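Local coordinates for protein putative thioesterase (Novosphingobium aromaticivorans, PDB 3CJY) that probably hydrolyses acyl-CoA-type thioesters, as a putative thioesterase with two HotDog-clan domains, and binds calcium in the crystal, at residues Q117-P122 / W241-L247; P127-C133 / V151-G155. The contacts are given in a common frame with arbitrary orientation. Residues are numbered along the deposited sequence.

Interaction 1 (Q117-P122 / W241-L247); sequences QWALAP and WDQSGRL. With GOL (glycerol), chain F.
A hairpin tip can mould a connecting loop: here the 117-122 segment kinks at Trp-118 (phi -96°, psi -29°), then runs extended from Ala-119 to Pro-122 and settles against the turn 241-247 between strands 233-241 and 247-256. The turn is type I from Asp-242 to Gly-245 and ends in a glycine in the left-handed region (phi 90°, psi 11°). O3 of a glycerol, probably a crystallisation additive, lies between the turn ends, accepting a weak hydrogen bond from Gly-245 N (2.8 Å) and donating a very short one to Asp-242 O (2.4 Å). The nearest CA atoms are those of Ala-121 and Gly-245, 5.2 Å apart. Trp-241 (chi1 m, chi2 84°) lays its indole under the loop: Ala-121 CA sits 3.6 Å from the centroid of the six-membered ring in a CH-pi contact, and Ala-121 CB, 3.8 Å from Gly-245 CA, fits beside the bare glycine. Ala-119 CB drops between Trp-241 CH2 (3.9 Å) and Leu-247 CD1 (4.0 Å). Trp-241 NE1 is hydrogen-bonded to Asp-223 OD2, on strand 220-230. Gln-117 (chi1 t, chi2 t) reaches across with its amide: OE1 accepts from Leu-247 N at 2.9 Å, and NE2 donates to Gly-245 O at 3.0 Å. One side-chain amide thus satisfies Gly-245 O and Leu-247 N, much as the peptide group of another strand would, while the indole supplies an apolar bed.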
loop_
_atom_site.group_PDB
_atom_site.type_symbol
_atom_site.label_atom_id
_atom_site.label_comp_id
_atom_site.label_asym_id
_atom_site.label_seq_id
_atom_site.Cartn_x
_atom_site.Cartn_y
_atom_site.Cartn_z
ATOM N N GLN A 117 -10.059 -4.622 -16.720
ATOM C CA GLN A 117 -10.592 -4.721 -15.360
ATOM C C GLN A 117 -11.146 -6.128 -15.116
ATOM O O GLN A 117 -12.088 -6.582 -15.782
ATOM C CB GLN A 117 -11.669 -3.675 -15.118
ATOM C CG GLN A 117 -12.260 -3.694 -13.740
ATOM C CD GLN A 117 -13.290 -2.617 -13.521
ATOM O OE1 GLN A 117 -13.073 -1.461 -13.885
ATOM N NE2 GLN A 117 -14.423 -2.985 -12.938
ATOM N N TRP A 118 -10.565 -6.775 -14.108
ATOM C CA TRP A 118 -10.985 -8.145 -13.683
ATOM C C TRP A 118 -11.971 -8.091 -12.509
ATOM O O TRP A 118 -12.864 -8.944 -12.380
ATOM C CB TRP A 118 -9.742 -8.951 -13.256
ATOM C CG TRP A 118 -8.823 -9.283 -14.369
ATOM C CD1 TRP A 118 -8.851 -10.404 -15.138
ATOM C CD2 TRP A 118 -7.736 -8.481 -14.877
ATOM N NE1 TRP A 118 -7.839 -10.379 -16.066
ATOM C CE2 TRP A 118 -7.117 -9.230 -15.900
ATOM C CE3 TRP A 118 -7.185 -7.243 -14.511
ATOM C CZ2 TRP A 118 -6.030 -8.750 -16.608
ATOM C CZ3 TRP A 118 -6.101 -6.769 -15.212
ATOM C CH2 TRP A 118 -5.514 -7.542 -16.224
ATOM N N ALA A 119 -11.835 -7.047 -11.697
ATOM C CA ALA A 119 -12.674 -6.871 -10.496
ATOM C C ALA A 119 -14.040 -6.399 -10.897
ATOM O O ALA A 119 -14.207 -5.605 -11.842
ATOM C CB ALA A 119 -12.054 -5.868 -9.542
ATOM N N LEU A 120 -15.031 -6.927 -10.185
ATOM C CA LEU A 120 -16.411 -6.535 -10.331
ATOM C C LEU A 120 -16.897 -5.767 -9.100
ATOM O O LEU A 120 -16.704 -6.191 -7.940
ATOM C CB LEU A 120 -17.270 -7.785 -10.533
ATOM C CG LEU A 120 -18.766 -7.697 -10.797
ATOM C CD1 LEU A 120 -19.087 -7.014 -12.138
ATOM C CD2 LEU A 120 -19.387 -9.123 -10.756
ATOM N N ALA A 121 -17.573 -4.650 -9.373
ATOM C CA ALA A 121 -18.125 -3.785 -8.336
ATOM C C ALA A 121 -19.190 -4.505 -7.483
ATOM O O ALA A 121 -19.961 -5.340 -8.010
ATOM C CB ALA A 121 -18.724 -2.507 -8.950
ATOM N N PRO A 122 -19.239 -4.208 -6.175
ATOM C CA PRO A 122 -20.287 -4.853 -5.378
ATOM C C PRO A 122 -21.672 -4.347 -5.813
ATOM O O PRO A 122 -21.800 -3.208 -6.262
ATOM C CB PRO A 122 -19.969 -4.413 -3.949
ATOM C CG PRO A 122 -19.187 -3.115 -4.105
ATOM C CD PRO A 122 -18.406 -3.289 -5.374
ATOM N N TRP A 241 -14.653 3.221 -6.891
ATOM C CA TRP A 241 -15.322 3.013 -8.146
ATOM C C TRP A 241 -16.098 4.237 -8.589
ATOM O O TRP A 241 -16.549 5.059 -7.757
ATOM C CB TRP A 241 -16.342 1.864 -8.037
ATOM C CG TRP A 241 -15.929 0.650 -7.285
ATOM C CD1 TRP A 241 -15.995 0.465 -5.923
ATOM C CD2 TRP A 241 -15.500 -0.613 -7.844
ATOM N NE1 TRP A 241 -15.584 -0.804 -5.604
ATOM C CE2 TRP A 241 -15.272 -1.483 -6.764
ATOM C CE3 TRP A 241 -15.221 -1.067 -9.155
ATOM C CZ2 TRP A 241 -14.820 -2.791 -6.943
ATOM C CZ3 TRP A 241 -14.779 -2.393 -9.316
ATOM C CH2 TRP A 241 -14.562 -3.214 -8.219
ATOM N N ASP A 242 -16.350 4.351 -9.903
ATOM C CA ASP A 242 -17.306 5.366 -10.360
ATOM C C ASP A 242 -18.728 4.863 -10.170
ATOM O O ASP A 242 -18.961 3.812 -9.565
ATOM C CB ASP A 242 -17.068 5.883 -11.782
ATOM C CG ASP A 242 -17.339 4.875 -12.862
ATOM O OD1 ASP A 242 -17.798 3.757 -12.562
ATOM O OD2 ASP A 242 -17.089 5.258 -14.035
ATOM N N GLN A 243 -19.701 5.571 -10.714
ATOM C CA GLN A 243 -21.095 5.164 -10.485
ATOM C C GLN A 243 -21.549 3.990 -11.371
ATOM O O GLN A 243 -22.593 3.384 -11.174
ATOM C CB GLN A 243 -22.037 6.379 -10.672
ATOM C CG GLN A 243 -23.479 6.119 -10.258
ATOM C CD GLN A 243 -24.400 7.317 -10.461
ATOM O OE1 GLN A 243 -23.950 8.448 -10.533
ATOM N NE2 GLN A 243 -25.707 7.058 -10.571
ATOM N N SER A 244 -20.702 3.647 -12.324
ATOM C CA SER A 244 -20.998 2.642 -13.325
ATOM C C SER A 244 -20.208 1.363 -13.229
ATOM O O SER A 244 -20.201 0.586 -14.182
ATOM C CB SER A 244 -20.764 3.241 -14.721
ATOM O OG SER A 244 -21.549 4.404 -14.867
ATOM N N GLY A 245 -19.503 1.177 -12.128
ATOM C CA GLY A 245 -18.773 -0.041 -11.902
ATOM C C GLY A 245 -17.348 -0.073 -12.395
ATOM O O GLY A 245 -16.716 -1.143 -12.356
ATOM N N ARG A 246 -16.806 1.083 -12.789
ATOM C CA ARG A 246 -15.396 1.127 -13.239
ATOM C C ARG A 246 -14.533 1.416 -12.057
ATOM O O ARG A 246 -14.837 2.307 -11.247
ATOM C CB ARG A 246 -15.194 2.155 -14.329
ATOM C CG ARG A 246 -13.715 2.244 -14.796
ATOM C CD ARG A 246 -13.508 3.063 -16.094
ATOM N NE ARG A 246 -13.964 4.435 -16.005
ATOM C CZ ARG A 246 -13.197 5.490 -15.733
ATOM N NH1 ARG A 246 -11.918 5.336 -15.491
ATOM N NH2 ARG A 246 -13.743 6.705 -15.666
ATOM N N LEU A 247 -13.464 0.621 -11.931
ATOM C CA LEU A 247 -12.513 0.772 -10.855
ATOM C C LEU A 247 -11.523 1.898 -11.211
ATOM O O LEU A 247 -10.879 1.876 -12.263
ATOM C CB LEU A 247 -11.809 -0.552 -10.590
ATOM C CG LEU A 247 -10.854 -0.644 -9.401
ATOM C CD1 LEU A 247 -10.671 -2.135 -8.991
ATOM C CD2 LEU A 247 -9.535 0.023 -9.614
HETATM C C1 GOL F . -22.203 -0.650 -7.725
HETATM O O1 GOL F . -23.136 -1.520 -8.327
HETATM C C2 GOL F . -21.732 0.367 -8.737
HETATM O O2 GOL F . -21.835 -0.208 -10.030
HETATM C C3 GOL F . -20.281 0.747 -8.415
HETATM O O3 GOL F . -19.786 1.584 -9.412
HETATM O O HOH W 1 -10.542 -0.327 -14.127
HETATM O O HOH W 2 -17.776 -3.573 -12.013
#

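Interaction 2 (P127-C133 / V151-G155); sequences PDNCPPC and VREAG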
loop_
_atom_site.group_PDB
_atom_site.type_symbol
_atom_site.label_atom_id
_atom_site.label_comp_id
_atom_site.label_asym_id
_atom_site.label_seq_id
_atom_site.Cartn_x
_atom_site.Cartn_y
_atom_site.Cartn_z
ATOM N N PRO A 127 -26.846 5.711 -6.146
ATOM C CA PRO A 127 -26.842 6.781 -5.153
ATOM C C PRO A 127 -28.190 7.314 -4.738
ATOM O O PRO A 127 -28.412 7.555 -3.539
ATOM C CB PRO A 127 -26.020 7.868 -5.816
ATOM C CG PRO A 127 -25.078 7.126 -6.701
ATOM C CD PRO A 127 -25.811 5.934 -7.181
ATOM N N ASP A 128 -29.097 7.483 -5.697
ATOM C CA ASP A 128 -30.391 8.083 -5.380
ATOM C C ASP A 128 -31.300 7.102 -4.650
ATOM O O ASP A 128 -32.391 7.457 -4.194
ATOM C CB ASP A 128 -31.046 8.685 -6.624
ATOM C CG ASP A 128 -30.330 9.988 -7.104
ATOM O OD1 ASP A 128 -29.564 10.653 -6.336
ATOM O OD2 ASP A 128 -30.582 10.361 -8.276
ATOM N N ASN A 129 -30.828 5.888 -4.479
ATOM C CA ASN A 129 -31.563 4.856 -3.756
ATOM C C ASN A 129 -30.910 4.576 -2.384
ATOM O O ASN A 129 -31.213 3.612 -1.699
ATOM C CB ASN A 129 -31.671 3.615 -4.595
ATOM C CG ASN A 129 -32.535 3.836 -5.842
ATOM O OD1 ASN A 129 -33.585 4.500 -5.781
ATOM N ND2 ASN A 129 -32.078 3.304 -6.986
ATOM N N CYS A 130 -30.016 5.458 -1.996
ATOM C CA CYS A 130 -29.263 5.338 -0.725
ATOM C C CYS A 130 -29.513 6.544 0.165
ATOM O O CYS A 130 -29.514 7.668 -0.315
ATOM C CB CYS A 130 -27.765 5.219 -0.989
ATOM S SG CYS A 130 -27.295 3.723 -1.851
ATOM N N PRO A 131 -29.710 6.312 1.483
ATOM C CA PRO A 131 -29.935 7.398 2.393
ATOM C C PRO A 131 -28.684 8.145 2.796
ATOM O O PRO A 131 -27.577 7.597 2.705
ATOM C CB PRO A 131 -30.499 6.677 3.620
ATOM C CG PRO A 131 -29.726 5.413 3.643
ATOM C CD PRO A 131 -29.607 5.031 2.193
ATOM N N PRO A 132 -28.835 9.409 3.198
ATOM C CA PRO A 132 -27.697 10.127 3.727
ATOM C C PRO A 132 -27.098 9.445 4.952
ATOM O O PRO A 132 -27.780 8.808 5.768
ATOM C CB PRO A 132 -28.292 11.477 4.173
ATOM C CG PRO A 132 -29.561 11.585 3.435
ATOM C CD PRO A 132 -30.077 10.195 3.313
ATOM N N CYS A 133 -25.800 9.624 5.069
ATOM C CA CYS A 133 -25.079 9.132 6.210
ATOM C C CYS A 133 -25.248 10.168 7.312
ATOM O O CYS A 133 -24.851 11.312 7.137
ATOM C CB CYS A 133 -23.608 8.980 5.852
ATOM S SG CYS A 133 -22.669 8.627 7.337
ATOM N N VAL A 151 -22.382 12.469 1.540
ATOM C CA VAL A 151 -22.174 11.048 1.865
ATOM C C VAL A 151 -23.453 10.287 2.032
ATOM O O VAL A 151 -24.347 10.704 2.779
ATOM C CB VAL A 151 -21.326 10.913 3.179
ATOM C CG1 VAL A 151 -20.974 9.487 3.510
ATOM C CG2 VAL A 151 -20.043 11.776 3.143
ATOM N N ARG A 152 -23.557 9.183 1.315
ATOM C CA ARG A 152 -24.693 8.310 1.450
ATOM C C ARG A 152 -24.261 6.882 1.792
ATOM O O ARG A 152 -23.163 6.431 1.446
ATOM C CB ARG A 152 -25.501 8.321 0.181
ATOM C CG ARG A 152 -26.052 9.716 -0.115
ATOM C CD ARG A 152 -26.892 9.725 -1.372
ATOM N NE ARG A 152 -27.332 11.095 -1.693
ATOM C CZ ARG A 152 -27.978 11.403 -2.803
ATOM N NH1 ARG A 152 -28.325 10.464 -3.657
ATOM N NH2 ARG A 152 -28.289 12.657 -3.054
ATOM N N GLU A 153 -25.152 6.178 2.478
ATOM C CA GLU A 153 -24.876 4.785 2.901
ATOM C C GLU A 153 -25.154 3.818 1.764
ATOM O O GLU A 153 -26.299 3.695 1.333
ATOM C CB GLU A 153 -25.778 4.377 4.057
ATOM C CG GLU A 153 -25.678 5.197 5.297
ATOM C CD GLU A 153 -24.392 4.974 6.096
ATOM O OE1 GLU A 153 -23.647 4.019 5.766
ATOM O OE2 GLU A 153 -24.149 5.746 7.074
ATOM N N ALA A 154 -24.135 3.082 1.312
ATOM C CA ALA A 154 -24.325 2.148 0.201
ATOM C C ALA A 154 -24.323 0.680 0.640
ATOM O O ALA A 154 -24.502 -0.207 -0.186
ATOM C CB ALA A 154 -23.221 2.360 -0.859
ATOM N N GLY A 155 -24.132 0.429 1.928
ATOM C CA GLY A 155 -23.905 -0.937 2.397
ATOM C C GLY A 155 -25.106 -1.838 2.615
ATOM O O GLY A 155 -24.986 -3.092 2.682
HETATM O O HOH W 3 -29.637 13.459 -5.524
#
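Three residues, Arg-152, Glu-153 and Cys-133, show how a loop can be fastened to a sheet edge by very few backbone bonds. Arg-152 stretches an extended side chain along the 127-133 segment until its guanidinium reaches the short 3-10 turn at the start of that segment. There NH1 donates to Pro-127 O at 2.9 Å and forms a salt bridge with Asp-128 OD1 at 3.0 Å, both acceptors lying near the guanidinium plane; a water joins Asp-128 OD1 to Arg-152 NH2, each at 2.9 Å, and Glu-150 pairs with NH2 as well. Pro-127 O is shared, since it also receives Cys-130 N at 3.1 Å. Glu-153 contributes its backbone N, bonded to Pro-131 O at 2.8 Å, whereas its carboxylate makes a salt bridge with Arg-194 and has OE2 3.2 Å from Cys-133 SG. Cys-133 N in turn donates to Val-151 O at 2.9 Å, and its CB packs 3.6 Å from Val-151 CG1. Between these two bonds Pro-132 faces Arg-152, CA to CA 4.2 Å, at a position that asks for no N-H of the proline. This is an isolated antiparallel beta bridge, with a non-hydrogen-bonded pair at its centre, on the edge strand 149-153 of the C-terminal HotDog-type domain.

In the fold
Both contacts anchor the long connection between strands 116-117 and 149-153, which joins the two HotDog-type halves of the chain. Interaction 1 pins its beginning to a hairpin tip, and interaction 2, whose two segments fall between those of interaction 1 in sequence, ties a later part to an edge strand. Their centres are about 17 Å apart, yet they touch: Gln-243 NE2 of the hairpin lies 3.6 Å from Pro-127 CD, and both residues pack on Trp-219. Gln-117 and its neighbours also meet the second subunit, whereas no other chain of the assembly reaches interaction 2. Neither lies at the calcium site of Asp-14 and Thr-51; the glycerol at interaction 1 is probably a crystallisation additive.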